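Local coordinates for YfkN protein (Bacillus subtilis subsp. subtilis, PDB 3GVE) that binds a manganese ion and a magnesium ion in the two-metal centre of the calcineurin-like phosphoesterase fold, at residues 15-20 with 99-104; 56-61 with 165-170; 21-26 with 281-286. All blocks are in the same frame, centred on the assembly; numbering follows the deposited sequence.

Contact 1: 15-20 with 99-104; sequences LATTDI and LKYDAG. With MN (manganese (II) ion), chain C.
Just ahead of the D-x-H motif (D19, H21) of calcineurin-like phosphoesterases, T17 at the end of strand 9-17 meets Y101 of the loop after helix 91-98. The tyrosine hydroxyl donates to the threonine hydroxyl, with Y101 OH 2.8 Å from T17 OG1. OG1 approaches at the edge of the ring, near its plane, while the methyl T17 CG2 packs against Y101 OH at 3.3 Å. The torsion of T17 (chi1 50°) holds OG1 between the backbone N and the carbonyl carbon and leaves CG2 beside the backbone N, letting both branches reach Y101 OH. T17 OG1 has a second polar partner in D61 OD1, at 2.7 Å, so this buried hydroxyl joins the phenol to a carboxylate on the neighbouring strand 57-61. Just before Y101 the chain leaves helix 91-98 through a Schellman motif, K100 having positive phi. L99 CD1 lies in plane at the edge of the Y101 ring, and the carbonyl oxygen of L99 is bonded by R51. At the other end of segment 15-20, strand gives way to loop and D19 turns to the manganese, with its OD1 2.1 Å from the ion. H21, D64, H251 and two waters complete the six ligands. The second carboxylate oxygen, OD2, accepts from the backbone N of H249. The carboxylate is thus held at both oxygens, and T18 adds a second donor to OD2 from the adjacent position: T18 OG1 donates to D19 OD2 over 2.9 Å, arriving from above the carboxylate plane, 38° out of it.

Contact 2: 56-61 with 165-170; sequences NTLLVD and VGYIGF
L58 and V60 of strand 57-61 pack against V165 and Y167 of strand 160-170 between the two facing sheets of the calcineurin-like phosphoesterase sandwich. The strands belong to different sheets and run nearly parallel, at 13°, with their axes 10.5 Å apart; side chains fill the gap. Aliphatic packing is made by L58 and V165, which reach toward each other tip to tip, L58 CD1 lying 3.9 Å from V165 CG1. With chi1 at -177°, V165 swings CG1 away from its own N and out to the leucine. I212 of strand 210-215 touches L58, V165 and Y167, and L214 of the same strand touches V60. Packing of methyls on the aromatic side chain makes up the rest. Y167 slants across the gap, and its hydroxyl oxygen is set against both ends of the leucine fork, with Y167 OH 3.5 Å from L58 CD1 and 3.6 Å from L58 CD2. D102 and A103, from the loop of contact 1, also lie against Y167. Along one side of the ring, next to the hydroxyl-bearing carbon, one branch of V60 comes in obliquely: V60 CG1 lies 3.6 Å from Y167 CE1.

Contact 3: 21-26 with 281-286; sequences HANMMD and SSWGKY. With MN (manganese (II) ion), chain C.
W283 meets H21 and N23 on the same side of its indole plane, H21 near the NE1 corner and N23 over the face. The imidazole of H21 and the five-membered ring of W283 approach rim to rim, their planes at 67° and their centroids 5.7 Å apart, so neither lies over the face of the other. H21 CB makes the nearest approach, 3.8 Å from W283 NE1. N23, at the centre of an inverse gamma turn, instead lays the end of its side-chain amide over the indole, offset toward the rim near the CG–CD2 bond, with the amide and ring planes 44° apart. F38 adds an edge-to-face pair with W283. W283 sits in a type I' turn from S282 to K285, closed by K285 N bonding S282 O at 3.1 Å, and W283 N bonds D19 O. From the D-x-H loop, H21 NE2 binds manganese at 2.2 Å, while its ND1 bonds the carbonyl oxygen of Q67. With both ring nitrogens engaged, the imidazole's rotation is fixed, and W283 meets this metal ligand through van der Waals contact alone, flanking the site without a polar bond to the histidine.

In the fold
All three contacts are largely buried, but their centres move outward from about 5 Å from the chain centre in contact 1 to 8 Å in contact 2 and 13 Å in contact 3, where W283 is partly exposed and S281 and Y286 pack on the second subunit. Contacts 1 and 2 lie on neighbouring strands of one sheet, 9-17 and 57-61, and D102 N bonds L59 O between them. Contacts 1 and 3 share the manganese and its two waters, each bringing one protein ligand. Chemistry follows place: a hydroxyl-to-hydroxyl hydrogen bond next to the metal loop, apolar packing between the sheets, and aromatic and amide surfaces among loops at the metal site.

Contact 1: 15-20 with 99-104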
loop_
_atom_site.group_PDB
_atom_site.type_symbol
_atom_site.label_atom_id
_atom_site.label_comp_id
_atom_site.label_asym_id
_atom_site.label_seq_id
_atom_site.Cartn_x
_atom_site.Cartn_y
_atom_site.Cartn_z
ATOM N N LEU A 15 8.081 -16.051 -18.694
ATOM C CA LEU A 15 8.358 -14.898 -17.828
ATOM C C LEU A 15 7.035 -14.314 -17.353
ATOM O O LEU A 15 6.103 -14.251 -18.128
ATOM C CB LEU A 15 9.130 -13.845 -18.606
ATOM C CG LEU A 15 10.372 -14.341 -19.366
ATOM C CD1 LEU A 15 11.035 -13.156 -20.057
ATOM C CD2 LEU A 15 11.360 -15.042 -18.440
ATOM N N ALA A 16 6.965 -13.896 -16.089
ATOM C CA ALA A 16 5.685 -13.488 -15.495
ATOM C C ALA A 16 5.765 -12.279 -14.587
ATOM O O ALA A 16 6.659 -12.198 -13.728
ATOM C CB ALA A 16 5.071 -14.652 -14.707
ATOM N N THR A 17 4.799 -11.368 -14.754
ATOM C CA THR A 17 4.628 -10.271 -13.765
ATOM C C THR A 17 3.338 -10.489 -13.018
ATOM O O THR A 17 2.406 -11.239 -13.497
ATOM C CB THR A 17 4.636 -8.911 -14.473
ATOM O OG1 THR A 17 3.698 -8.933 -15.584
ATOM C CG2 THR A 17 6.009 -8.597 -15.002
ATOM N N THR A 18 3.244 -9.937 -11.827
ATOM C CA THR A 18 2.005 -9.978 -11.068
ATOM C C THR A 18 1.883 -8.767 -10.160
ATOM O O THR A 18 2.873 -8.228 -9.705
ATOM C CB THR A 18 1.885 -11.284 -10.205
ATOM O OG1 THR A 18 0.517 -11.482 -9.791
ATOM C CG2 THR A 18 2.807 -11.242 -8.975
ATOM N N ASP A 19 0.650 -8.377 -9.879
ATOM C CA ASP A 19 0.371 -7.330 -8.904
ATOM C C ASP A 19 1.188 -6.052 -9.166
ATOM O O ASP A 19 1.668 -5.397 -8.265
ATOM C CB ASP A 19 0.547 -7.863 -7.466
ATOM C CG ASP A 19 -0.485 -8.922 -7.119
ATOM O OD1 ASP A 19 -1.560 -8.549 -6.602
ATOM O OD2 ASP A 19 -0.216 -10.118 -7.373
ATOM N N ILE A 20 1.263 -5.614 -10.437
ATOM C CA ILE A 20 2.021 -4.427 -10.864
ATOM C C ILE A 20 1.342 -3.175 -10.311
ATOM O O ILE A 20 2.024 -2.202 -9.966
ATOM C CB ILE A 20 2.129 -4.408 -12.420
ATOM C CG1 ILE A 20 3.083 -5.465 -12.895
ATOM C CG2 ILE A 20 2.594 -3.054 -12.890
ATOM C CD1 ILE A 20 4.388 -5.371 -12.554
ATOM N N LEU A 99 5.492 -4.216 -24.926
ATOM C CA LEU A 99 6.383 -5.256 -24.393
ATOM C C LEU A 99 6.053 -6.645 -24.954
ATOM O O LEU A 99 6.702 -7.627 -24.628
ATOM C CB LEU A 99 6.304 -5.295 -22.866
ATOM C CG LEU A 99 6.887 -4.100 -22.110
ATOM C CD1 LEU A 99 6.654 -4.219 -20.615
ATOM C CD2 LEU A 99 8.385 -3.989 -22.406
ATOM N N LYS A 100 5.023 -6.699 -25.785
ATOM C CA LYS A 100 4.632 -7.932 -26.472
ATOM C C LYS A 100 4.295 -9.062 -25.478
ATOM O O LYS A 100 4.769 -10.179 -25.591
ATOM C CB LYS A 100 5.696 -8.346 -27.509
ATOM C CG LYS A 100 5.841 -7.304 -28.612
ATOM C CD LYS A 100 6.901 -7.703 -29.625
ATOM C CE LYS A 100 7.071 -6.616 -30.673
ATOM N NZ LYS A 100 7.609 -7.179 -31.956
ATOM N N TYR A 101 3.444 -8.754 -24.505
ATOM C CA TYR A 101 2.894 -9.803 -23.646
ATOM C C TYR A 101 2.119 -10.809 -24.491
ATOM O O TYR A 101 1.494 -10.444 -25.473
ATOM C CB TYR A 101 1.977 -9.206 -22.589
ATOM C CG TYR A 101 2.707 -8.817 -21.323
ATOM C CD1 TYR A 101 3.478 -7.658 -21.274
ATOM C CD2 TYR A 101 2.635 -9.609 -20.185
ATOM C CE1 TYR A 101 4.151 -7.299 -20.120
ATOM C CE2 TYR A 101 3.305 -9.251 -19.010
ATOM C CZ TYR A 101 4.075 -8.106 -19.001
ATOM O OH TYR A 101 4.750 -7.720 -17.875
ATOM N N ASP A 102 2.170 -12.067 -24.080
ATOM C CA ASP A 102 1.450 -13.143 -24.766
ATOM C C ASP A 102 0.068 -13.442 -24.156
ATOM O O ASP A 102 -0.792 -13.963 -24.832
ATOM C CB ASP A 102 2.305 -14.413 -24.787
ATOM C CG ASP A 102 3.599 -14.227 -25.562
ATOM O OD1 ASP A 102 3.525 -14.088 -26.784
ATOM O OD2 ASP A 102 4.654 -14.199 -24.933
ATOM N N ALA A 103 -0.118 -13.121 -22.872
ATOM C CA ALA A 103 -1.381 -13.366 -22.193
ATOM C C ALA A 103 -1.458 -12.579 -20.899
ATOM O O ALA A 103 -0.409 -12.262 -20.343
ATOM C CB ALA A 103 -1.550 -14.850 -21.866
ATOM N N GLY A 104 -2.678 -12.351 -20.440
ATOM C CA GLY A 104 -2.877 -11.758 -19.129
ATOM C C GLY A 104 -4.152 -12.316 -18.495
ATOM O O GLY A 104 -4.859 -13.137 -19.098
HETATM MN MN MN C . -2.512 -7.046 -5.389
HETATM O O HOH W 1 -3.492 -8.591 -4.162
HETATM O O HOH W 2 -3.741 -5.851 -3.939
#

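Contact 2: 56-61 with 165-170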
loop_
_atom_site.group_PDB
_atom_site.type_symbol
_atom_site.label_atom_id
_atom_site.label_comp_id
_atom_site.label_asym_id
_atom_site.label_seq_id
_atom_site.Cartn_x
_atom_site.Cartn_y
_atom_site.Cartn_z
ATOM N N ASN A 56 12.682 -19.296 -27.229
ATOM C CA ASN A 56 11.377 -19.845 -26.870
ATOM C C ASN A 56 10.904 -19.250 -25.552
ATOM O O ASN A 56 10.876 -19.908 -24.546
ATOM C CB ASN A 56 11.430 -21.379 -26.732
ATOM C CG ASN A 56 12.038 -22.086 -27.935
ATOM O OD1 ASN A 56 11.749 -21.791 -29.077
ATOM N ND2 ASN A 56 12.843 -23.069 -27.643
ATOM N N THR A 57 10.539 -17.982 -25.572
ATOM C CA THR A 57 10.135 -17.283 -24.353
ATOM C C THR A 57 8.748 -16.669 -24.491
ATOM O O THR A 57 8.443 -15.953 -25.447
ATOM C CB THR A 57 11.176 -16.206 -23.958
ATOM O OG1 THR A 57 12.411 -16.850 -23.634
ATOM C CG2 THR A 57 10.714 -15.422 -22.743
ATOM N N LEU A 58 7.907 -16.971 -23.515
ATOM C CA LEU A 58 6.588 -16.385 -23.401
ATOM C C LEU A 58 6.595 -15.389 -22.252
ATOM O O LEU A 58 7.369 -15.544 -21.328
ATOM C CB LEU A 58 5.561 -17.482 -23.119
ATOM C CG LEU A 58 5.539 -18.605 -24.157
ATOM C CD1 LEU A 58 4.640 -19.714 -23.636
ATOM C CD2 LEU A 58 5.050 -18.070 -25.522
ATOM N N LEU A 59 5.710 -14.398 -22.329
ATOM C CA LEU A 59 5.594 -13.356 -21.320
ATOM C C LEU A 59 4.120 -13.177 -20.934
ATOM O O LEU A 59 3.272 -12.935 -21.759
ATOM C CB LEU A 59 6.190 -12.051 -21.856
ATOM C CG LEU A 59 5.980 -10.795 -20.995
ATOM C CD1 LEU A 59 6.691 -10.917 -19.639
ATOM C CD2 LEU A 59 6.493 -9.569 -21.761
ATOM N N VAL A 60 3.846 -13.318 -19.647
ATOM C CA VAL A 60 2.466 -13.270 -19.141
ATOM C C VAL A 60 2.343 -12.367 -17.929
ATOM O O VAL A 60 3.274 -12.198 -17.168
ATOM C CB VAL A 60 1.946 -14.693 -18.781
ATOM C CG1 VAL A 60 2.031 -15.606 -20.017
ATOM C CG2 VAL A 60 2.725 -15.300 -17.624
ATOM N N ASP A 61 1.167 -11.787 -17.778
ATOM C CA ASP A 61 0.845 -11.018 -16.575
ATOM C C ASP A 61 -0.245 -11.712 -15.781
ATOM O O ASP A 61 -1.159 -12.279 -16.356
ATOM C CB ASP A 61 0.377 -9.611 -16.915
ATOM C CG ASP A 61 0.162 -8.779 -15.673
ATOM O OD1 ASP A 61 1.145 -8.405 -15.012
ATOM O OD2 ASP A 61 -0.993 -8.552 -15.331
ATOM N N VAL A 165 0.150 -24.105 -26.874
ATOM C CA VAL A 165 0.196 -23.572 -25.502
ATOM C C VAL A 165 -1.138 -22.964 -25.176
ATOM O O VAL A 165 -1.653 -22.092 -25.907
ATOM C CB VAL A 165 1.300 -22.513 -25.382
ATOM C CG1 VAL A 165 1.446 -21.977 -23.944
ATOM C CG2 VAL A 165 2.652 -23.150 -25.794
ATOM N N GLY A 166 -1.688 -23.369 -24.067
ATOM C CA GLY A 166 -2.935 -22.850 -23.548
ATOM C C GLY A 166 -2.758 -21.966 -22.325
ATOM O O GLY A 166 -1.867 -22.260 -21.495
ATOM N N TYR A 167 -3.552 -20.934 -22.191
ATOM C CA TYR A 167 -3.540 -20.122 -20.994
ATOM C C TYR A 167 -4.935 -20.160 -20.407
ATOM O O TYR A 167 -5.912 -20.002 -21.117
ATOM C CB TYR A 167 -3.181 -18.680 -21.332
ATOM C CG TYR A 167 -1.867 -18.508 -22.076
ATOM C CD1 TYR A 167 -0.668 -18.328 -21.403
ATOM C CD2 TYR A 167 -1.843 -18.508 -23.465
ATOM C CE1 TYR A 167 0.523 -18.167 -22.101
ATOM C CE2 TYR A 167 -0.664 -18.335 -24.163
ATOM C CZ TYR A 167 0.513 -18.163 -23.479
ATOM O OH TYR A 167 1.682 -17.988 -24.188
ATOM N N ILE A 168 -4.994 -20.329 -19.098
ATOM C CA ILE A 168 -6.240 -20.263 -18.345
ATOM C C ILE A 168 -5.995 -19.368 -17.137
ATOM O O ILE A 168 -4.914 -19.358 -16.589
ATOM C CB ILE A 168 -6.712 -21.682 -17.900
ATOM C CG1 ILE A 168 -8.085 -21.622 -17.211
ATOM C CG2 ILE A 168 -5.665 -22.380 -17.009
ATOM C CD1 ILE A 168 -8.742 -23.014 -16.998
ATOM N N GLY A 169 -7.007 -18.620 -16.729
ATOM C CA GLY A 169 -6.847 -17.698 -15.607
ATOM C C GLY A 169 -7.945 -17.831 -14.569
ATOM O O GLY A 169 -9.043 -18.218 -14.878
ATOM N N PHE A 170 -7.609 -17.469 -13.339
ATOM C CA PHE A 170 -8.506 -17.537 -12.176
ATOM C C PHE A 170 -8.384 -16.315 -11.283
ATOM O O PHE A 170 -7.305 -15.775 -11.119
ATOM C CB PHE A 170 -8.210 -18.783 -11.323
ATOM C CG PHE A 170 -8.090 -20.033 -12.119
ATOM C CD1 PHE A 170 -9.217 -20.697 -12.578
ATOM C CD2 PHE A 170 -6.852 -20.532 -12.432
ATOM C CE1 PHE A 170 -9.094 -21.846 -13.330
ATOM C CE2 PHE A 170 -6.722 -21.685 -13.177
ATOM C CZ PHE A 170 -7.853 -22.347 -13.633
#

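Contact 3: 21-26 with 281-286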
loop_
_atom_site.group_PDB
_atom_site.type_symbol
_atom_site.label_atom_id
_atom_site.label_comp_id
_atom_site.label_asym_id
_atom_site.label_seq_id
_atom_site.Cartn_x
_atom_site.Cartn_y
_atom_site.Cartn_z
ATOM N N HIS A 21 0.025 -3.206 -10.235
ATOM C CA HIS A 21 -0.809 -2.188 -9.600
ATOM C C HIS A 21 -0.541 -0.803 -10.210
ATOM O O HIS A 21 -0.384 0.190 -9.513
ATOM C CB HIS A 21 -0.624 -2.209 -8.068
ATOM C CG HIS A 21 -1.425 -3.275 -7.382
ATOM N ND1 HIS A 21 -2.797 -3.239 -7.318
ATOM C CD2 HIS A 21 -1.049 -4.414 -6.753
ATOM C CE1 HIS A 21 -3.231 -4.303 -6.669
ATOM N NE2 HIS A 21 -2.195 -5.039 -6.320
ATOM N N ALA A 22 -0.484 -0.778 -11.537
ATOM C CA ALA A 22 -0.388 0.469 -12.333
ATOM C C ALA A 22 0.931 1.220 -12.170
ATOM O O ALA A 22 1.076 2.339 -12.627
ATOM C CB ALA A 22 -1.581 1.407 -12.059
ATOM N N ASN A 23 1.894 0.575 -11.533
ATOM C CA ASN A 23 3.242 1.138 -11.414
ATOM C C ASN A 23 4.060 0.906 -12.691
ATOM O O ASN A 23 4.853 -0.016 -12.778
ATOM C CB ASN A 23 3.958 0.573 -10.173
ATOM C CG ASN A 23 3.238 0.914 -8.875
ATOM O OD1 ASN A 23 2.720 0.050 -8.185
ATOM N ND2 ASN A 23 3.187 2.165 -8.563
HETATM N N MSE A 24 3.835 1.781 -13.664
HETATM C CA MSE A 24 4.524 1.755 -14.957
HETATM C C MSE A 24 5.938 2.298 -14.802
HETATM O O MSE A 24 6.900 1.637 -15.122
HETATM C CB MSE A 24 3.752 2.584 -15.985
HETATM C CG MSE A 24 2.364 1.992 -16.297
HETATM SE SE MSE A 24 2.413 0.264 -17.182
HETATM C CE MSE A 24 2.005 -0.872 -15.601
HETATM N N MSE A 25 6.023 3.523 -14.313
HETATM C CA MSE A 25 7.301 4.149 -14.021
HETATM C C MSE A 25 7.825 3.732 -12.650
HETATM O O MSE A 25 7.076 3.290 -11.796
HETATM C CB MSE A 25 7.162 5.665 -14.076
HETATM C CG MSE A 25 6.822 6.197 -15.454
HETATM SE SE MSE A 25 8.263 5.922 -16.765
HETATM C CE MSE A 25 9.289 7.530 -16.327
ATOM N N ASP A 26 9.124 3.908 -12.446
ATOM C CA ASP A 26 9.709 3.709 -11.125
ATOM C C ASP A 26 9.518 5.021 -10.346
ATOM O O ASP A 26 10.455 5.793 -10.132
ATOM C CB ASP A 26 11.180 3.249 -11.213
ATOM C CG ASP A 26 12.069 4.158 -12.066
ATOM O OD1 ASP A 26 11.562 4.909 -12.906
ATOM O OD2 ASP A 26 13.294 4.059 -11.901
ATOM N N SER A 281 6.451 -11.322 -6.134
ATOM C CA SER A 281 6.284 -10.150 -5.274
ATOM C C SER A 281 5.120 -9.271 -5.766
ATOM O O SER A 281 4.059 -9.771 -6.093
ATOM C CB SER A 281 7.622 -9.372 -5.200
ATOM O OG SER A 281 7.560 -8.369 -4.194
ATOM N N SER A 282 5.323 -7.964 -5.767
ATOM C CA SER A 282 4.321 -7.018 -6.239
ATOM C C SER A 282 5.042 -5.804 -6.828
ATOM O O SER A 282 6.225 -5.624 -6.625
ATOM C CB SER A 282 3.370 -6.613 -5.113
ATOM O OG SER A 282 4.065 -5.922 -4.103
ATOM N N TRP A 283 4.309 -5.019 -7.603
ATOM C CA TRP A 283 4.760 -3.733 -8.147
ATOM C C TRP A 283 5.958 -3.824 -9.096
ATOM O O TRP A 283 6.635 -2.842 -9.337
ATOM C CB TRP A 283 5.062 -2.738 -7.005
ATOM C CG TRP A 283 3.883 -2.329 -6.186
ATOM C CD1 TRP A 283 2.680 -2.923 -6.115
ATOM C CD2 TRP A 283 3.834 -1.203 -5.305
ATOM N NE1 TRP A 283 1.859 -2.232 -5.238
ATOM C CE2 TRP A 283 2.555 -1.171 -4.729
ATOM C CE3 TRP A 283 4.759 -0.222 -4.950
ATOM C CZ2 TRP A 283 2.162 -0.182 -3.815
ATOM C CZ3 TRP A 283 4.372 0.755 -4.049
ATOM C CH2 TRP A 283 3.086 0.767 -3.498
ATOM N N GLY A 284 6.211 -5.015 -9.618
ATOM C CA GLY A 284 7.337 -5.231 -10.505
ATOM C C GLY A 284 8.671 -5.416 -9.808
ATOM O O GLY A 284 9.688 -5.340 -10.441
ATOM N N LYS A 285 8.664 -5.689 -8.508
ATOM C CA LYS A 285 9.910 -5.864 -7.747
ATOM C C LYS A 285 10.720 -7.125 -8.097
ATOM O O LYS A 285 11.910 -7.191 -7.852
ATOM C CB LYS A 285 9.629 -5.803 -6.238
ATOM C CG LYS A 285 9.161 -4.417 -5.753
ATOM C CD LYS A 285 8.687 -4.454 -4.296
ATOM C CE LYS A 285 8.169 -3.095 -3.812
ATOM N NZ LYS A 285 7.727 -3.216 -2.393
ATOM N N TYR A 286 10.044 -8.104 -8.683
ATOM C CA TYR A 286 10.647 -9.352 -9.128
ATOM C C TYR A 286 9.998 -9.739 -10.454
ATOM O O TYR A 286 8.873 -9.335 -10.735
ATOM C CB TYR A 286 10.378 -10.461 -8.117
ATOM C CG TYR A 286 11.245 -10.451 -6.885
ATOM C CD1 TYR A 286 12.253 -11.382 -6.728
ATOM C CD2 TYR A 286 11.036 -9.535 -5.874
ATOM C CE1 TYR A 286 13.050 -11.392 -5.583
ATOM C CE2 TYR A 286 11.828 -9.539 -4.733
ATOM C CZ TYR A 286 12.822 -10.466 -4.604
ATOM O OH TYR A 286 13.608 -10.467 -3.470
HETATM MN MN MN C . -2.512 -7.046 -5.389
HETATM O O HOH W 1 -3.492 -8.591 -4.162
HETATM O O HOH W 2 -3.741 -5.851 -3.939
#